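Local coordinates for protein endoglucanase (Humicola insolens, PDB 1DYS) that hydrolyses internal beta-1,4-glucosidic linkages of cellulose as a family 6 glycoside hydrolase and so serves in the recycling of plant biomass, at residues 143-148 against 190-195; 158-163 against 200-205; 15-20 against 306-311; 64-69 against 130-135. All coordinates share one frame; numbering follows the deposited sequence.

Contact 1: residues 143-148 against 190-195; sequences NMVTGT and ADKLEP
Val-145 lays its CG1 methyl between the ring of Pro-195 and the bent chain of Lys-192. Anti to the backbone N (chi1 165°), Val-145 CG1 lies 3.9 Å from Lys-192 CD and also touches Pro-195 CB. Val-145 CG2 rests 3.7 Å from Pro-195 O. A branched valine suits this place because one methyl bridges lysine and proline while the other rests on the proline carbonyl. Beside it, Thr-146 brings CG2 to 3.8 Å from Lys-192 CD, the two side chains meeting at about a right angle. Its hydroxyl is used otherwise: OG1 is hydrogen-bonded to Trp-186 NE1 and to the carbonyl of Gly-142. Lys-192 plays two parts. Its CD methylene provides the apolar surface, and bends at chi2, chi3 and chi4 bring the amine back to its own neighbour: Lys-192 NZ lies 3.1 Å from Asp-191 OD1, in a salt bridge, approaching from above the carboxylate plane. Were Lys-192 replaced by an alanine, the methyls of Val-145 and Thr-146 would probably lose cover and Asp-191 its charged mate. The contact joins helix 140-146 to the start of helix 190-207 at the surface of the family 6 barrel; through Thr-146 it adjoins Trp-186, which probably binds substrate in the cleft typical of these cellulases.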
loop_
_atom_site.group_PDB
_atom_site.type_symbol
_atom_site.label_atom_id
_atom_site.label_comp_id
_atom_site.label_asym_id
_atom_site.label_seq_id
_atom_site.Cartn_x
_atom_site.Cartn_y
_atom_site.Cartn_z
ATOM N N ASN A 143 3.644 -2.181 -19.750
ATOM C CA ASN A 143 4.271 -3.375 -19.183
ATOM C C ASN A 143 4.140 -4.567 -20.124
ATOM O O ASN A 143 5.046 -5.418 -20.157
ATOM C CB ASN A 143 3.643 -3.597 -17.810
ATOM C CG ASN A 143 4.212 -2.780 -16.672
ATOM O OD1 ASN A 143 5.286 -3.119 -16.192
ATOM N ND2 ASN A 143 3.475 -1.754 -16.270
ATOM N N MET A 144 3.062 -4.658 -20.894
ATOM C CA MET A 144 2.882 -5.720 -21.868
ATOM C C MET A 144 3.794 -5.580 -23.087
ATOM O O MET A 144 4.360 -6.608 -23.508
ATOM C CB MET A 144 1.448 -5.752 -22.388
ATOM C CG MET A 144 0.560 -6.856 -21.857
ATOM S SD MET A 144 -1.148 -6.322 -22.058
ATOM C CE MET A 144 -1.507 -5.709 -20.414
ATOM N N VAL A 145 3.986 -4.387 -23.618
ATOM C CA VAL A 145 4.861 -4.146 -24.760
ATOM C C VAL A 145 6.348 -4.266 -24.483
ATOM O O VAL A 145 7.141 -4.730 -25.314
ATOM C CB VAL A 145 4.648 -2.717 -25.333
ATOM C CG1 VAL A 145 5.766 -2.276 -26.273
ATOM C CG2 VAL A 145 3.312 -2.599 -26.037
ATOM N N THR A 146 6.818 -3.701 -23.387
ATOM C CA THR A 146 8.251 -3.673 -23.110
ATOM C C THR A 146 8.646 -4.612 -21.988
ATOM O O THR A 146 9.822 -4.728 -21.643
ATOM C CB THR A 146 8.655 -2.218 -22.806
ATOM O OG1 THR A 146 7.921 -1.811 -21.635
ATOM C CG2 THR A 146 8.299 -1.289 -23.957
ATOM N N GLY A 147 7.679 -5.302 -21.387
ATOM C CA GLY A 147 7.941 -6.170 -20.254
ATOM C C GLY A 147 8.515 -7.524 -20.661
ATOM O O GLY A 147 7.721 -8.417 -20.937
ATOM N N THR A 148 9.829 -7.679 -20.625
ATOM C CA THR A 148 10.412 -8.974 -21.013
ATOM C C THR A 148 10.907 -9.853 -19.877
ATOM O O THR A 148 11.462 -10.932 -20.135
ATOM C CB THR A 148 11.627 -8.742 -21.936
ATOM O OG1 THR A 148 12.559 -7.928 -21.224
ATOM C CG2 THR A 148 11.206 -8.070 -23.236
ATOM N N ALA A 190 9.569 5.647 -32.132
ATOM C CA ALA A 190 9.263 5.040 -33.427
ATOM C C ALA A 190 9.028 3.547 -33.374
ATOM O O ALA A 190 8.008 3.052 -33.851
ATOM C CB ALA A 190 10.481 5.350 -34.316
ATOM N N ASP A 191 9.954 2.775 -32.820
ATOM C CA ASP A 191 9.845 1.327 -32.723
ATOM C C ASP A 191 8.831 0.845 -31.691
ATOM O O ASP A 191 8.740 -0.377 -31.553
ATOM C CB ASP A 191 11.213 0.717 -32.416
ATOM C CG ASP A 191 11.667 0.829 -30.976
ATOM O OD1 ASP A 191 11.201 1.701 -30.207
ATOM O OD2 ASP A 191 12.539 0.010 -30.585
ATOM N N LYS A 192 8.124 1.729 -30.985
ATOM C CA LYS A 192 7.131 1.337 -30.024
ATOM C C LYS A 192 5.689 1.631 -30.396
ATOM O O LYS A 192 4.818 0.992 -29.805
ATOM C CB LYS A 192 7.311 2.064 -28.672
ATOM C CG LYS A 192 8.591 1.689 -27.952
ATOM C CD LYS A 192 8.476 0.267 -27.425
ATOM C CE LYS A 192 9.671 -0.553 -27.878
ATOM N NZ LYS A 192 10.941 0.138 -27.523
ATOM N N LEU A 193 5.419 2.506 -31.351
ATOM C CA LEU A 193 4.042 2.828 -31.721
ATOM C C LEU A 193 3.232 1.672 -32.269
ATOM O O LEU A 193 2.026 1.524 -31.986
ATOM C CB LEU A 193 4.039 3.971 -32.747
ATOM C CG LEU A 193 4.743 5.272 -32.395
ATOM C CD1 LEU A 193 5.078 6.029 -33.681
ATOM C CD2 LEU A 193 3.901 6.135 -31.473
ATOM N N GLU A 194 3.868 0.849 -33.122
ATOM C CA GLU A 194 3.111 -0.293 -33.674
ATOM C C GLU A 194 2.910 -1.410 -32.678
ATOM O O GLU A 194 1.800 -1.897 -32.478
ATOM C CB GLU A 194 3.650 -0.797 -35.007
ATOM C CG GLU A 194 3.374 0.214 -36.120
ATOM C CD GLU A 194 1.903 0.379 -36.457
ATOM O OE1 GLU A 194 1.053 -0.433 -36.012
ATOM O OE2 GLU A 194 1.617 1.354 -37.193
ATOM N N PRO A 195 3.920 -1.778 -31.916
ATOM C CA PRO A 195 3.793 -2.781 -30.868
ATOM C C PRO A 195 2.697 -2.337 -29.904
ATOM O O PRO A 195 1.941 -3.193 -29.453
ATOM C CB PRO A 195 5.158 -2.881 -30.161
ATOM C CG PRO A 195 6.061 -2.430 -31.285
ATOM C CD PRO A 195 5.311 -1.359 -32.078
#

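Contact 2: residues 158-163 against 200-205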
loop_
_atom_site.group_PDB
_atom_site.type_symbol
_atom_site.label_atom_id
_atom_site.label_comp_id
_atom_site.label_asym_id
_atom_site.label_seq_id
_atom_site.Cartn_x
_atom_site.Cartn_y
_atom_site.Cartn_z
ATOM N N PRO A 158 -3.040 -13.868 -19.127
ATOM C CA PRO A 158 -4.113 -13.590 -18.196
ATOM C C PRO A 158 -4.373 -12.089 -18.092
ATOM O O PRO A 158 -5.534 -11.649 -17.935
ATOM C CB PRO A 158 -3.651 -14.174 -16.840
ATOM C CG PRO A 158 -2.681 -15.256 -17.307
ATOM C CD PRO A 158 -1.962 -14.642 -18.508
ATOM N N GLN A 159 -3.343 -11.263 -18.210
ATOM C CA GLN A 159 -3.625 -9.812 -18.074
ATOM C C GLN A 159 -4.412 -9.308 -19.271
ATOM O O GLN A 159 -5.330 -8.479 -19.137
ATOM C CB GLN A 159 -2.372 -8.996 -17.802
ATOM C CG GLN A 159 -1.796 -9.157 -16.405
ATOM C CD GLN A 159 -0.563 -8.279 -16.246
ATOM O OE1 GLN A 159 0.092 -7.916 -17.206
ATOM N NE2 GLN A 159 -0.252 -7.924 -15.013
ATOM N N GLN A 160 -4.141 -9.841 -20.460
ATOM C CA GLN A 160 -4.909 -9.454 -21.646
ATOM C C GLN A 160 -6.354 -9.883 -21.491
ATOM O O GLN A 160 -7.305 -9.154 -21.785
ATOM C CB GLN A 160 -4.333 -10.020 -22.933
ATOM C CG GLN A 160 -2.951 -9.479 -23.308
ATOM C CD GLN A 160 -2.428 -10.172 -24.555
ATOM O OE1 GLN A 160 -2.965 -11.197 -24.979
ATOM N NE2 GLN A 160 -1.369 -9.678 -25.176
ATOM N N GLU A 161 -6.557 -11.104 -20.960
ATOM C CA GLU A 161 -7.896 -11.594 -20.691
ATOM C C GLU A 161 -8.592 -10.735 -19.630
ATOM O O GLU A 161 -9.779 -10.430 -19.758
ATOM C CB GLU A 161 -7.859 -13.061 -20.227
ATOM C CG GLU A 161 -9.239 -13.573 -19.834
ATOM C CD GLU A 161 -9.265 -15.061 -19.533
ATOM O OE1 GLU A 161 -8.296 -15.758 -19.902
ATOM O OE2 GLU A 161 -10.257 -15.543 -18.944
ATOM N N ALA A 162 -7.845 -10.304 -18.600
ATOM C CA ALA A 162 -8.444 -9.452 -17.582
ATOM C C ALA A 162 -8.946 -8.123 -18.145
ATOM O O ALA A 162 -10.053 -7.686 -17.815
ATOM C CB ALA A 162 -7.469 -9.115 -16.454
ATOM N N ILE A 163 -8.109 -7.483 -18.953
ATOM C CA ILE A 163 -8.496 -6.166 -19.489
ATOM C C ILE A 163 -9.658 -6.306 -20.480
ATOM O O ILE A 163 -10.662 -5.563 -20.491
ATOM C CB ILE A 163 -7.288 -5.480 -20.118
ATOM C CG1 ILE A 163 -6.175 -5.204 -19.093
ATOM C CG2 ILE A 163 -7.785 -4.154 -20.707
ATOM C CD1 ILE A 163 -4.948 -4.509 -19.673
ATOM N N VAL A 200 -3.261 -3.215 -28.254
ATOM C CA VAL A 200 -4.650 -2.790 -28.200
ATOM C C VAL A 200 -5.511 -3.659 -29.114
ATOM O O VAL A 200 -6.606 -4.038 -28.723
ATOM C CB VAL A 200 -4.715 -1.294 -28.584
ATOM C CG1 VAL A 200 -6.133 -0.828 -28.752
ATOM C CG2 VAL A 200 -3.963 -0.451 -27.546
ATOM N N ALA A 201 -5.007 -3.949 -30.334
ATOM C CA ALA A 201 -5.844 -4.782 -31.202
ATOM C C ALA A 201 -6.084 -6.150 -30.544
ATOM O O ALA A 201 -7.221 -6.629 -30.592
ATOM C CB ALA A 201 -5.307 -4.938 -32.610
ATOM N N THR A 202 -5.065 -6.787 -30.008
ATOM C CA THR A 202 -5.209 -8.090 -29.358
ATOM C C THR A 202 -6.174 -8.033 -28.192
ATOM O O THR A 202 -7.004 -8.931 -28.050
ATOM C CB THR A 202 -3.836 -8.592 -28.892
ATOM O OG1 THR A 202 -3.014 -8.770 -30.048
ATOM C CG2 THR A 202 -3.933 -9.882 -28.098
ATOM N N ILE A 203 -6.056 -7.020 -27.322
ATOM C CA ILE A 203 -6.974 -6.864 -26.209
ATOM C C ILE A 203 -8.413 -6.658 -26.638
ATOM O O ILE A 203 -9.327 -7.192 -25.992
ATOM C CB ILE A 203 -6.555 -5.686 -25.293
ATOM C CG1 ILE A 203 -5.333 -6.182 -24.512
ATOM C CG2 ILE A 203 -7.657 -5.187 -24.381
ATOM C CD1 ILE A 203 -4.492 -5.069 -23.944
ATOM N N LEU A 204 -8.651 -5.863 -27.672
ATOM C CA LEU A 204 -10.011 -5.623 -28.145
ATOM C C LEU A 204 -10.628 -6.889 -28.735
ATOM O O LEU A 204 -11.824 -7.165 -28.535
ATOM C CB LEU A 204 -10.010 -4.476 -29.165
ATOM C CG LEU A 204 -9.849 -3.090 -28.507
ATOM C CD1 LEU A 204 -9.785 -1.998 -29.554
ATOM C CD2 LEU A 204 -11.023 -2.827 -27.579
ATOM N N GLN A 205 -9.818 -7.698 -29.429
ATOM C CA GLN A 205 -10.354 -8.974 -29.926
ATOM C C GLN A 205 -10.878 -9.822 -28.768
ATOM O O GLN A 205 -11.967 -10.386 -28.868
ATOM C CB GLN A 205 -9.314 -9.783 -30.676
ATOM C CG GLN A 205 -8.728 -9.109 -31.904
ATOM C CD GLN A 205 -7.633 -9.972 -32.512
ATOM O OE1 GLN A 205 -6.531 -9.515 -32.826
ATOM N NE2 GLN A 205 -7.942 -11.255 -32.672
#
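The axes of helices 158-163 and 200-205 come within 8.8 Å of each other at a signed crossing angle of -62°, with the CA atoms of Gln-160 and Ile-203 5.6 Å apart. These are two of the outer helices of the distorted beta/alpha barrel of glycoside hydrolase family 6, and the chain between them supplies barrel strand 175-180. So steep a crossing confines the contact to a short patch, and four side chains fill it. A long side chain with an aliphatic stem and an amide end suits the place of Gln-160, which has Ile-203 beside the stem and Glu-199 for the amide: Gln-160 CG packs on Ile-203 CG1 at 4.2 Å, and the extended chain carries the amide onward to Thr-202. The methyl of that threonine lies against the amide group, with Thr-202 CG2 3.5 Å from Gln-160 OE1 and slightly farther from CD and NE2. The polar ends have other mates, for Gln-160 NE2 is hydrogen-bonded to Glu-199 OE2 and Thr-202 OG1 to the carbonyl of Gln-198. The second bond is consistent with the threonine torsion: with OG1 turned back along its own helix (chi1 -63°), the methyl is left to face the neighbour. Deeper in, the contact is wholly aliphatic, as beta-branched isoleucines allow, since the short branch meets its partner while the longer one reaches on; Ile-163 CG2 touches Ile-203 CG2 at 3.8 Å.

Contact 3: residues 15-20 against 306-311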
loop_
_atom_site.group_PDB
_atom_site.type_symbol
_atom_site.label_atom_id
_atom_site.label_comp_id
_atom_site.label_asym_id
_atom_site.label_seq_id
_atom_site.Cartn_x
_atom_site.Cartn_y
_atom_site.Cartn_z
ATOM N N SER A 15 -13.956 14.907 -4.366
ATOM C CA SER A 15 -14.146 15.437 -3.031
ATOM C C SER A 15 -13.075 15.000 -2.043
ATOM O O SER A 15 -12.751 15.791 -1.144
ATOM C CB SER A 15 -15.539 15.089 -2.501
ATOM O OG SER A 15 -15.729 13.689 -2.626
ATOM N N ASP A 16 -12.535 13.792 -2.214
ATOM C CA ASP A 16 -11.494 13.386 -1.254
ATOM C C ASP A 16 -10.247 14.244 -1.443
ATOM O O ASP A 16 -9.622 14.746 -0.489
ATOM C CB ASP A 16 -11.194 11.909 -1.443
ATOM C CG ASP A 16 -10.145 11.457 -0.421
ATOM O OD1 ASP A 16 -10.189 11.835 0.779
ATOM O OD2 ASP A 16 -9.243 10.741 -0.890
ATOM N N TYR A 17 -9.850 14.383 -2.723
ATOM C CA TYR A 17 -8.711 15.229 -3.036
ATOM C C TYR A 17 -8.918 16.654 -2.587
ATOM O O TYR A 17 -8.069 17.353 -2.017
ATOM C CB TYR A 17 -8.489 15.183 -4.550
ATOM C CG TYR A 17 -7.350 15.965 -5.130
ATOM C CD1 TYR A 17 -6.095 16.039 -4.540
ATOM C CD2 TYR A 17 -7.546 16.653 -6.333
ATOM C CE1 TYR A 17 -5.076 16.756 -5.150
ATOM C CE2 TYR A 17 -6.532 17.379 -6.942
ATOM C CZ TYR A 17 -5.309 17.415 -6.333
ATOM O OH TYR A 17 -4.263 18.106 -6.901
ATOM N N SER A 18 -10.072 17.250 -2.886
ATOM C CA SER A 18 -10.387 18.600 -2.415
ATOM C C SER A 18 -10.288 18.747 -0.905
ATOM O O SER A 18 -9.770 19.750 -0.403
ATOM C CB SER A 18 -11.802 18.933 -2.925
ATOM O OG SER A 18 -11.727 19.542 -4.202
ATOM N N SER A 19 -10.689 17.724 -0.150
ATOM C CA SER A 19 -10.546 17.775 1.304
ATOM C C SER A 19 -9.086 17.816 1.741
ATOM O O SER A 19 -8.684 18.601 2.610
ATOM C CB SER A 19 -11.286 16.590 1.951
ATOM O OG SER A 19 -12.669 16.700 1.712
ATOM N N LYS A 20 -8.267 16.980 1.088
ATOM C CA LYS A 20 -6.853 16.922 1.419
ATOM C C LYS A 20 -6.141 18.239 1.122
ATOM O O LYS A 20 -5.265 18.674 1.874
ATOM C CB LYS A 20 -6.184 15.786 0.640
ATOM C CG LYS A 20 -6.795 14.421 1.000
ATOM C CD LYS A 20 -5.976 13.387 0.256
ATOM C CE LYS A 20 -6.658 12.086 -0.001
ATOM N NZ LYS A 20 -5.713 11.095 -0.587
ATOM N N ILE A 306 -8.192 17.553 -22.137
ATOM C CA ILE A 306 -7.095 17.584 -21.164
ATOM C C ILE A 306 -7.815 17.381 -19.837
ATOM O O ILE A 306 -8.877 17.971 -19.627
ATOM C CB ILE A 306 -6.270 18.897 -21.150
ATOM C CG1 ILE A 306 -5.432 18.892 -22.429
ATOM C CG2 ILE A 306 -5.431 18.983 -19.870
ATOM C CD1 ILE A 306 -4.853 20.196 -22.914
ATOM N N VAL A 307 -7.389 16.414 -19.021
ATOM C CA VAL A 307 -7.981 16.135 -17.726
ATOM C C VAL A 307 -6.907 16.099 -16.640
ATOM O O VAL A 307 -5.692 16.251 -16.915
ATOM C CB VAL A 307 -8.728 14.756 -17.737
ATOM C CG1 VAL A 307 -9.917 14.812 -18.695
ATOM C CG2 VAL A 307 -7.720 13.674 -18.132
ATOM N N TRP A 308 -7.292 16.035 -15.370
ATOM C CA TRP A 308 -6.389 15.704 -14.265
ATOM C C TRP A 308 -6.804 14.306 -13.750
ATOM O O TRP A 308 -7.975 14.069 -13.395
ATOM C CB TRP A 308 -6.388 16.659 -13.088
ATOM C CG TRP A 308 -5.816 18.016 -13.295
ATOM C CD1 TRP A 308 -5.451 18.586 -14.465
ATOM C CD2 TRP A 308 -5.523 18.950 -12.253
ATOM N NE1 TRP A 308 -4.924 19.855 -14.229
ATOM C CE2 TRP A 308 -4.977 20.091 -12.890
ATOM C CE3 TRP A 308 -5.672 18.936 -10.855
ATOM C CZ2 TRP A 308 -4.619 21.211 -12.124
ATOM C CZ3 TRP A 308 -5.314 20.041 -10.120
ATOM C CH2 TRP A 308 -4.763 21.158 -10.767
ATOM N N VAL A 309 -5.815 13.397 -13.758
ATOM C CA VAL A 309 -6.129 12.030 -13.302
ATOM C C VAL A 309 -5.377 11.778 -12.001
ATOM O O VAL A 309 -6.006 11.546 -10.995
ATOM C CB VAL A 309 -5.734 11.049 -14.414
ATOM C CG1 VAL A 309 -6.197 9.648 -14.017
ATOM C CG2 VAL A 309 -6.318 11.430 -15.771
ATOM N N LYS A 310 -4.017 11.823 -12.009
ATOM C CA LYS A 310 -3.330 11.678 -10.724
ATOM C C LYS A 310 -3.648 12.874 -9.852
ATOM O O LYS A 310 -3.576 14.026 -10.316
ATOM C CB LYS A 310 -1.825 11.731 -11.025
ATOM C CG LYS A 310 -0.881 11.945 -9.868
ATOM C CD LYS A 310 -0.771 10.723 -8.961
ATOM C CE LYS A 310 -0.032 11.181 -7.701
ATOM N NZ LYS A 310 0.314 9.964 -6.867
ATOM N N PRO A 311 -3.923 12.675 -8.603
ATOM C CA PRO A 311 -4.173 13.785 -7.654
ATOM C C PRO A 311 -2.859 14.395 -7.192
ATOM O O PRO A 311 -2.222 13.793 -6.315
ATOM C CB PRO A 311 -4.953 13.205 -6.470
ATOM C CG PRO A 311 -5.420 11.873 -7.062
ATOM C CD PRO A 311 -4.250 11.419 -7.933
#
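Tyr-17 spreads one face of its ring over Pro-311, and this is the tight part of the contact. Pro-311 CB stands 3.8 Å from the Tyr-17 ring centroid and 20° off the normal, a CH-pi contact displaced toward the rim at CD1. With CG anti to the backbone N (chi1 -179°), the ring extends from helix 15-20 toward the loop that follows strand 303-307. Trp-308 closes the ring's edge more loosely: its CE3 lies 4.3 Å from Tyr-17 CE2, and the two side chains are set at about a right angle. The tyrosine hydroxyl, next to Trp-308 CZ3, is hydrogen-bonded to Gly-312 O, whereas Trp-308 NE1 uses the carbonyl of Gln-292. A phenylalanine in place of Tyr-17 would probably keep the CH-pi contact but leave the Gly-312 carbonyl without this donor. Toward the partly exposed side the packing gives way to charge: Lys-20 NZ forms a long salt bridge of 3.6 Å with Asp-16 OD2 and another with Glu-314, a probable substrate-binding residue, and Asp-16 packs on Gln-106 of the second subunit. Thus a CH-pi contact and one phenolic hydrogen bond hold the loop on the helix next to Lys-310, another probable substrate-binding residue, which is consistent with the packing placing this part of the substrate site.

Contact 4: residues 64-69 against 130-135; sequences VAIQNA and VQFAVI
Ile-66 meets the rim of the Phe-132 ring, its CG1 in the ring plane and 3.7 Å from Phe-132 CZ. Ile-66 CG1 (chi1 -75°) and Phe-132 CG are each anti to the carbonyl carbon. In the phenylalanine the bond to CB points past the helix, and this torsion (chi1 -65°) carries the far end of the ring to it. From CG1 the isoleucine chain turns across the edge, leaving the plane, with Ile-66 CD1 4.0 Å from Phe-132 CZ, and the two side chains lie at about a right angle. The helix 60-74 leads into strand 79-85, next to strand 132-136 in the parallel barrel of the family 6 fold, and packs on the outside of both strands; Val-81 of strand 79-85 touches Ala-65 and Ala-69 of the helix as well as Val-130 and Phe-132. One turn on from Ile-66, Ala-69 is small enough to bring the helix close, and its CB touches Val-130 CG1 at 3.9 Å. That methyl, anti to the backbone N (chi1 178°), also lies 3.5 Å above one face of the Phe-132 ring, near its rim. Gln-131, between the two, turns the other way, where its OE1 is hydrogen-bonded to His-176.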
loop_
_atom_site.group_PDB
_atom_site.type_symbol
_atom_site.label_atom_id
_atom_site.label_comp_id
_atom_site.label_asym_id
_atom_site.label_seq_id
_atom_site.Cartn_x
_atom_site.Cartn_y
_atom_site.Cartn_z
ATOM N N VAL A 64 -19.381 7.276 -3.744
ATOM C CA VAL A 64 -19.083 8.657 -3.400
ATOM C C VAL A 64 -19.122 9.548 -4.650
ATOM O O VAL A 64 -19.761 10.615 -4.639
ATOM C CB VAL A 64 -17.727 8.838 -2.694
ATOM C CG1 VAL A 64 -17.503 10.323 -2.390
ATOM C CG2 VAL A 64 -17.691 8.023 -1.413
ATOM N N ALA A 65 -18.430 9.127 -5.717
ATOM C CA ALA A 65 -18.394 9.925 -6.947
ATOM C C ALA A 65 -19.795 10.120 -7.535
ATOM O O ALA A 65 -20.200 11.201 -7.991
ATOM C CB ALA A 65 -17.431 9.314 -7.981
ATOM N N ILE A 66 -20.576 9.043 -7.544
ATOM C CA ILE A 66 -21.944 9.112 -8.090
ATOM C C ILE A 66 -22.800 10.048 -7.256
ATOM O O ILE A 66 -23.610 10.785 -7.824
ATOM C CB ILE A 66 -22.541 7.697 -8.130
ATOM C CG1 ILE A 66 -21.928 6.909 -9.275
ATOM C CG2 ILE A 66 -24.073 7.694 -8.293
ATOM C CD1 ILE A 66 -22.172 5.423 -9.191
ATOM N N GLN A 67 -22.700 10.032 -5.944
ATOM C CA GLN A 67 -23.435 10.941 -5.065
ATOM C C GLN A 67 -23.113 12.371 -5.437
ATOM O O GLN A 67 -23.935 13.262 -5.673
ATOM C CB GLN A 67 -23.130 10.675 -3.584
ATOM C CG GLN A 67 -23.614 11.846 -2.723
ATOM C CD GLN A 67 -23.591 11.561 -1.235
ATOM O OE1 GLN A 67 -23.726 10.420 -0.798
ATOM N NE2 GLN A 67 -23.432 12.601 -0.428
ATOM N N ASN A 68 -21.793 12.649 -5.537
ATOM C CA ASN A 68 -21.325 13.959 -5.936
ATOM C C ASN A 68 -21.806 14.361 -7.322
ATOM O O ASN A 68 -22.151 15.519 -7.531
ATOM C CB ASN A 68 -19.789 14.011 -5.861
ATOM C CG ASN A 68 -19.256 13.868 -4.457
ATOM O OD1 ASN A 68 -19.953 14.143 -3.477
ATOM N ND2 ASN A 68 -17.976 13.502 -4.330
ATOM N N ALA A 69 -21.829 13.439 -8.285
ATOM C CA ALA A 69 -22.274 13.713 -9.633
ATOM C C ALA A 69 -23.772 14.107 -9.590
ATOM O O ALA A 69 -24.132 15.111 -10.177
ATOM C CB ALA A 69 -22.080 12.578 -10.621
ATOM N N VAL A 130 -25.848 9.074 -14.988
ATOM C CA VAL A 130 -24.537 9.726 -14.872
ATOM C C VAL A 130 -23.603 9.376 -16.012
ATOM O O VAL A 130 -23.509 8.223 -16.433
ATOM C CB VAL A 130 -23.939 9.268 -13.520
ATOM C CG1 VAL A 130 -22.541 9.829 -13.286
ATOM C CG2 VAL A 130 -24.867 9.692 -12.377
ATOM N N GLN A 131 -22.842 10.390 -16.490
ATOM C CA GLN A 131 -21.870 10.054 -17.532
ATOM C C GLN A 131 -20.513 9.695 -16.908
ATOM O O GLN A 131 -20.107 10.461 -16.022
ATOM C CB GLN A 131 -21.675 11.255 -18.501
ATOM C CG GLN A 131 -23.002 11.495 -19.254
ATOM C CD GLN A 131 -23.255 10.495 -20.360
ATOM O OE1 GLN A 131 -22.358 10.095 -21.107
ATOM N NE2 GLN A 131 -24.507 10.033 -20.458
ATOM N N PHE A 132 -19.856 8.655 -17.405
ATOM C CA PHE A 132 -18.579 8.257 -16.840
ATOM C C PHE A 132 -17.485 8.170 -17.891
ATOM O O PHE A 132 -17.690 7.680 -19.004
ATOM C CB PHE A 132 -18.687 6.834 -16.231
ATOM C CG PHE A 132 -19.613 6.694 -15.058
ATOM C CD1 PHE A 132 -19.244 6.971 -13.750
ATOM C CD2 PHE A 132 -20.948 6.358 -15.283
ATOM C CE1 PHE A 132 -20.131 6.851 -12.720
ATOM C CE2 PHE A 132 -21.853 6.280 -14.243
ATOM C CZ PHE A 132 -21.454 6.491 -12.932
ATOM N N ALA A 133 -16.299 8.645 -17.508
ATOM C CA ALA A 133 -15.097 8.417 -18.282
ATOM C C ALA A 133 -14.198 7.484 -17.434
ATOM O O ALA A 133 -13.846 7.873 -16.323
ATOM C CB ALA A 133 -14.245 9.640 -18.565
ATOM N N VAL A 134 -13.984 6.287 -17.952
ATOM C CA VAL A 134 -13.224 5.323 -17.147
ATOM C C VAL A 134 -11.905 5.068 -17.829
ATOM O O VAL A 134 -11.791 4.620 -18.958
ATOM C CB VAL A 134 -13.994 3.985 -16.990
ATOM C CG1 VAL A 134 -13.144 2.970 -16.231
ATOM C CG2 VAL A 134 -15.331 4.222 -16.320
ATOM N N ILE A 135 -10.805 5.300 -17.097
ATOM C CA ILE A 135 -9.481 5.014 -17.527
ATOM C C ILE A 135 -9.190 3.576 -17.091
ATOM O O ILE A 135 -9.332 3.228 -15.923
ATOM C CB ILE A 135 -8.448 5.999 -16.976
ATOM C CG1 ILE A 135 -8.656 7.316 -17.736
ATOM C CG2 ILE A 135 -7.043 5.422 -17.104
ATOM C CD1 ILE A 135 -7.669 8.412 -17.326
#

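The four contacts form two touching pairs about the barrel. Contacts 1 and 2 share helix 190-207 and meet through Met-144, whose CE is 3.7 Å from Ile-163 CD1. Contacts 3 and 4 reach the same sheet: Ser-15 OG and Asn-68 ND2 are 2.8 Å apart, a probable hydrogen bond, and Val-309 packs on Ile-135. Contact 1 lies across the chain's centre from contacts 3 and 4, 30 Å from contact 3 centre to centre. Of the two likely proton donors, Asp-139 is about 9 Å from Thr-146 and about 10 Å from Ile-163, and Asp-92 about 11 Å from Ile-163, between side chains; Pro-311 is about 4 Å from Trp-52, which probably binds substrate.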